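Side-chain contacts in kallistatin (Homo sapiens, PDB 6F4V), which inhibits tissue kallikrein as a secreted serpin, forming a stable equimolar complex with the protease and being cleaved at its reactive site: residues 233-237 against 238-242; 252-255 against 256-260. All coordinates share one frame; numbering follows the deposited sequence.

Contact 1 (233-237 against 238-242) is the turn that leads from strand 228-235 into helix 240-244. Contact 2 (252-255 against 256-260) is the second half of the next helix, 249-258, and the two residues after it. Their centres lie about 18 Å apart, on the same side of the chain's centre. They meet where CD1 of Ile-233 packs at 3.7 Å from CZ3 of Trp-255, so the strand part of contact 1 packs against the helix of contact 2. The bound sulfated glycan belongs to contact 2, where Arg-254 and Leu-258 line its pocket. Contact 1 stands apart from it: the side chain of Asn-236 is about 11 Å from the bound methyl trisulfoglucoside.

Contact 1 (233-237 against 238-242); sequences ILPNQ and GKMRE
A type II beta turn from Asn-236 to Lys-239 reverses the chain, closed by the bond from N of Lys-239 to O of Asn-236 (2.9 Å, N-H...O angle 143°). Gly-238 takes the positive phi (79°) of this turn; a side chain there would run into the carbonyl oxygen of Gln-237. Lys-239, the last residue of the turn, is also the N-cap of the helix. The side chains of Pro-235 and Met-240 cross obliquely. CG of the proline ring lies 3.8 Å from CE of Met-240. The methionine starts anti to its own N (chi1 176°) and then bends at chi2 and chi3, which brings SD and CE up beside CG and CD of the ring. CB of Asn-236 rests 4.0 Å from CG of Lys-239. Beyond CG the lysine turns outward, and its NZ gives a 2.7 Å bond to a water. The same water takes a weak bond from ND2 of Asn-236. The turn thus joins the end of strand 228-235, outermost in its sheet within this chain, to helix 240-244, whose Ile-243 also packs on Pro-235. A strand of a neighbouring protein chain pairs with Ile-233 and carries the sheet across the interface.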
# COMPACT_ATOMS: atom_id res chain seq x y z
N ILE A 233 -9.14 13.34 0.49
CA ILE A 233 -10.28 13.58 -0.36
C ILE A 233 -11.52 13.43 0.49
O ILE A 233 -11.74 12.41 1.13
CB ILE A 233 -10.31 12.62 -1.55
CG1 ILE A 233 -9.04 12.82 -2.37
CG2 ILE A 233 -11.54 12.88 -2.41
CD1 ILE A 233 -8.42 11.53 -2.83
N LEU A 234 -12.29 14.52 0.52
CA LEU A 234 -13.42 14.65 1.42
C LEU A 234 -14.73 14.69 0.62
O LEU A 234 -15.11 15.76 0.16
CB LEU A 234 -13.26 15.93 2.22
CG LEU A 234 -14.30 16.17 3.32
CD1 LEU A 234 -14.31 15.05 4.34
CD2 LEU A 234 -14.03 17.50 3.99
N PRO A 235 -15.40 13.53 0.45
CA PRO A 235 -16.68 13.57 -0.24
C PRO A 235 -17.69 14.34 0.60
O PRO A 235 -17.60 14.37 1.84
CB PRO A 235 -17.06 12.09 -0.36
CG PRO A 235 -15.76 11.35 -0.21
CD PRO A 235 -15.06 12.15 0.83
N ASN A 236 -18.62 15.02 -0.07
CA ASN A 236 -19.74 15.65 0.63
C ASN A 236 -20.49 14.54 1.37
O ASN A 236 -20.39 13.35 1.01
CB ASN A 236 -20.67 16.36 -0.36
CG ASN A 236 -20.00 17.48 -1.13
OD1 ASN A 236 -18.92 17.97 -0.77
ND2 ASN A 236 -20.65 17.91 -2.19
N GLN A 237 -21.20 14.91 2.43
CA GLN A 237 -21.89 13.90 3.25
C GLN A 237 -22.74 12.95 2.39
O GLN A 237 -23.48 13.41 1.53
CB GLN A 237 -22.71 14.54 4.38
CG GLN A 237 -23.71 15.63 4.03
CD GLN A 237 -24.25 16.34 5.29
OE1 GLN A 237 -25.43 16.20 5.66
NE2 GLN A 237 -23.37 17.07 5.98
N GLY A 238 -22.56 11.65 2.55
CA GLY A 238 -23.32 10.66 1.77
C GLY A 238 -22.86 10.40 0.32
O GLY A 238 -23.51 9.65 -0.42
N LYS A 239 -21.74 10.99 -0.09
CA LYS A 239 -21.33 10.93 -1.49
C LYS A 239 -20.04 10.12 -1.67
O LYS A 239 -19.45 10.15 -2.75
CB LYS A 239 -21.18 12.35 -2.05
CG LYS A 239 -22.50 13.16 -2.03
CD LYS A 239 -23.52 12.59 -3.02
CE LYS A 239 -24.82 13.39 -3.04
NZ LYS A 239 -24.65 14.58 -3.91
N MET A 240 -19.66 9.35 -0.65
CA MET A 240 -18.44 8.55 -0.71
C MET A 240 -18.47 7.63 -1.91
O MET A 240 -17.49 7.56 -2.66
CB MET A 240 -18.25 7.71 0.57
CG MET A 240 -17.04 6.77 0.52
SD MET A 240 -15.46 7.60 0.24
CE MET A 240 -15.13 8.29 1.87
N ARG A 241 -19.59 6.93 -2.12
CA ARG A 241 -19.65 6.01 -3.27
C ARG A 241 -19.46 6.69 -4.61
O ARG A 241 -18.81 6.11 -5.49
CB ARG A 241 -20.94 5.15 -3.30
CG ARG A 241 -20.86 3.88 -2.47
CD ARG A 241 -19.69 2.97 -2.85
NE ARG A 241 -19.78 2.37 -4.19
CZ ARG A 241 -18.78 1.77 -4.83
NH1 ARG A 241 -17.56 1.72 -4.30
NH2 ARG A 241 -18.99 1.24 -6.04
N GLU A 242 -20.01 7.89 -4.76
CA GLU A 242 -19.88 8.63 -6.02
C GLU A 242 -18.41 8.96 -6.35
O GLU A 242 -17.96 8.93 -7.52
CB GLU A 242 -20.67 9.94 -5.98
CG GLU A 242 -22.17 9.72 -5.73
CD GLU A 242 -23.06 10.81 -6.33
OE1 GLU A 242 -24.30 10.59 -6.30
OE2 GLU A 242 -22.55 11.85 -6.85
O HOH W 1 -23.57 17.06 -3.66

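Contact 2 (252-255 against 256-260); sequences LMRW and NNLLR. With Z9L (methyl 2,3,6-tri-O-sulfo-alpha-D-glucopyranoside), chain C.
Arg-254 and Leu-258 sit one helical turn apart and meet through their side chains beside a bound sulfated sugar. From CB, the arginine runs extended to NE, with CG anti to the backbone N (chi1 167°), and this carries its tip out to the glycan. CG is the first atom to touch, 4.0 Å from CD1 of Leu-258. NE and CZ follow at similar range, and CD1 lies over one face of the guanidinium, offset toward its rim. NH1 turns to Asp-212, with which it forms a salt bridge. NH2 gives a hydrogen bond to sulfate oxygen O7 of the methyl trisulfoglucoside (3.0 Å, N-H...O angle 140°). O7 sits at the guanidinium edge, near its plane, and CD1 of Leu-258 approaches the same oxygen at 3.6 Å. The four i to i+4 backbone bonds beneath are those of a regular alpha helix, the last running from N of Leu-259 to O of Trp-255 (2.9 Å). Here helix 249-258 lies against beta-sheet B of the serpin fold and helps form a glycan pocket with Asp-212, Arg-213 and Tyr-214. A leucine in place of Arg-254 would probably leave the sulfate without this positive partner and Asp-212 without its salt bridge. Asp-212 also accepts a hydrogen bond from NE1 of Trp-255, which probably helps hold the carboxylate beside the arginine. The indole packs on Val-219 and Ile-233 of the sheet. CE of Met-253 rests 4.1 Å from CB of Asn-256, the two side chains lying alongside and pointing the same way. Leu-259 leaves the helical path and packs on Leu-210 and Phe-264.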
# COMPACT_ATOMS: atom_id res chain seq x y z
N LEU A 252 -6.67 11.10 -9.98
CA LEU A 252 -5.62 11.56 -9.07
C LEU A 252 -4.73 12.60 -9.78
O LEU A 252 -4.41 13.64 -9.22
CB LEU A 252 -4.78 10.39 -8.57
CG LEU A 252 -3.73 10.76 -7.51
CD1 LEU A 252 -4.42 11.22 -6.22
CD2 LEU A 252 -2.80 9.58 -7.30
N MET A 253 -4.39 12.33 -11.04
CA MET A 253 -3.58 13.26 -11.83
C MET A 253 -4.28 14.55 -12.15
O MET A 253 -3.66 15.60 -12.13
CB MET A 253 -3.00 12.60 -13.08
CG MET A 253 -1.86 11.64 -12.69
SD MET A 253 -0.47 12.43 -11.80
CE MET A 253 -0.70 11.90 -10.11
N ARG A 254 -5.58 14.47 -12.38
CA ARG A 254 -6.37 15.68 -12.55
C ARG A 254 -6.29 16.55 -11.31
O ARG A 254 -5.98 17.76 -11.42
CB ARG A 254 -7.84 15.36 -12.91
CG ARG A 254 -8.78 16.54 -12.81
CD ARG A 254 -10.19 16.27 -13.39
NE ARG A 254 -11.02 17.41 -13.01
CZ ARG A 254 -11.76 17.50 -11.90
NH1 ARG A 254 -11.88 16.48 -11.04
NH2 ARG A 254 -12.42 18.63 -11.67
N TRP A 255 -6.58 15.98 -10.14
CA TRP A 255 -6.50 16.73 -8.90
C TRP A 255 -5.09 17.29 -8.64
O TRP A 255 -4.94 18.47 -8.25
CB TRP A 255 -6.93 15.89 -7.71
CG TRP A 255 -8.40 15.61 -7.67
CD1 TRP A 255 -9.43 16.43 -8.06
CD2 TRP A 255 -9.00 14.41 -7.19
NE1 TRP A 255 -10.63 15.81 -7.84
CE2 TRP A 255 -10.40 14.56 -7.31
CE3 TRP A 255 -8.49 13.22 -6.66
CZ2 TRP A 255 -11.31 13.57 -6.89
CZ3 TRP A 255 -9.39 12.19 -6.29
CH2 TRP A 255 -10.79 12.39 -6.40
N ASN A 256 -4.09 16.44 -8.86
CA ASN A 256 -2.70 16.84 -8.69
C ASN A 256 -2.36 18.04 -9.56
O ASN A 256 -1.77 19.01 -9.06
CB ASN A 256 -1.73 15.70 -8.97
CG ASN A 256 -0.32 16.04 -8.49
OD1 ASN A 256 -0.13 16.38 -7.34
ND2 ASN A 256 0.62 16.00 -9.37
N ASN A 257 -2.76 18.00 -10.83
CA ASN A 257 -2.46 19.09 -11.78
C ASN A 257 -3.23 20.37 -11.48
O ASN A 257 -2.65 21.47 -11.58
CB ASN A 257 -2.61 18.62 -13.23
CG ASN A 257 -1.51 17.65 -13.62
OD1 ASN A 257 -0.42 17.67 -13.03
ND2 ASN A 257 -1.78 16.80 -14.62
N LEU A 258 -4.48 20.25 -11.02
CA LEU A 258 -5.20 21.40 -10.55
C LEU A 258 -4.47 22.03 -9.38
O LEU A 258 -4.32 23.28 -9.33
CB LEU A 258 -6.63 21.05 -10.12
CG LEU A 258 -7.54 20.68 -11.30
CD1 LEU A 258 -8.80 20.00 -10.78
CD2 LEU A 258 -7.85 21.93 -12.13
N LEU A 259 -3.93 21.19 -8.49
CA LEU A 259 -3.22 21.71 -7.33
C LEU A 259 -1.75 22.08 -7.61
O LEU A 259 -0.95 22.10 -6.70
CB LEU A 259 -3.33 20.75 -6.16
CG LEU A 259 -4.76 20.58 -5.68
CD1 LEU A 259 -4.84 19.49 -4.63
CD2 LEU A 259 -5.39 21.88 -5.16
N ARG A 260 -1.41 22.33 -8.85
CA ARG A 260 -0.11 22.92 -9.20
C ARG A 260 -0.27 24.39 -9.59
O ARG A 260 0.72 25.00 -10.00
CB ARG A 260 0.52 22.15 -10.36
CG ARG A 260 1.00 20.77 -9.95
CD ARG A 260 1.47 19.98 -11.15
NE ARG A 260 2.80 20.39 -11.64
CZ ARG A 260 3.04 21.10 -12.75
NH1 ARG A 260 2.07 21.55 -13.55
NH2 ARG A 260 4.30 21.40 -13.07
O4 Z9L C . -13.19 24.98 -16.06
C4 Z9L C . -14.43 25.02 -15.28
C5 Z9L C . -14.59 23.89 -14.26
O5 Z9L C . -15.87 24.05 -13.56
C6 Z9L C . -13.50 23.84 -13.22
O6 Z9L C . -13.86 22.92 -12.22
S1 Z9L C . -12.58 22.33 -11.33
O7 Z9L C . -11.69 21.40 -12.39
O11 Z9L C . -13.14 21.42 -10.09
O15 Z9L C . -11.67 23.61 -10.78
C3 Z9L C . -15.54 24.88 -16.29
O3 Z9L C . -15.52 26.11 -17.08
S2 Z9L C . -15.59 25.89 -18.72
O8 Z9L C . -15.56 27.37 -19.46
O9 Z9L C . -17.01 25.10 -19.11
O10 Z9L C . -14.30 24.98 -19.21
C2 Z9L C . -16.93 24.62 -15.79
O2 Z9L C . -17.66 25.85 -15.66
S3 Z9L C . -19.31 25.88 -15.99
O12 Z9L C . -19.73 27.48 -16.10
O13 Z9L C . -20.15 25.20 -14.75
O14 Z9L C . -19.68 25.09 -17.41
C1 Z9L C . -17.04 23.85 -14.46
O1 Z9L C . -17.19 22.51 -14.71
C7 Z9L C . -17.79 21.71 -13.69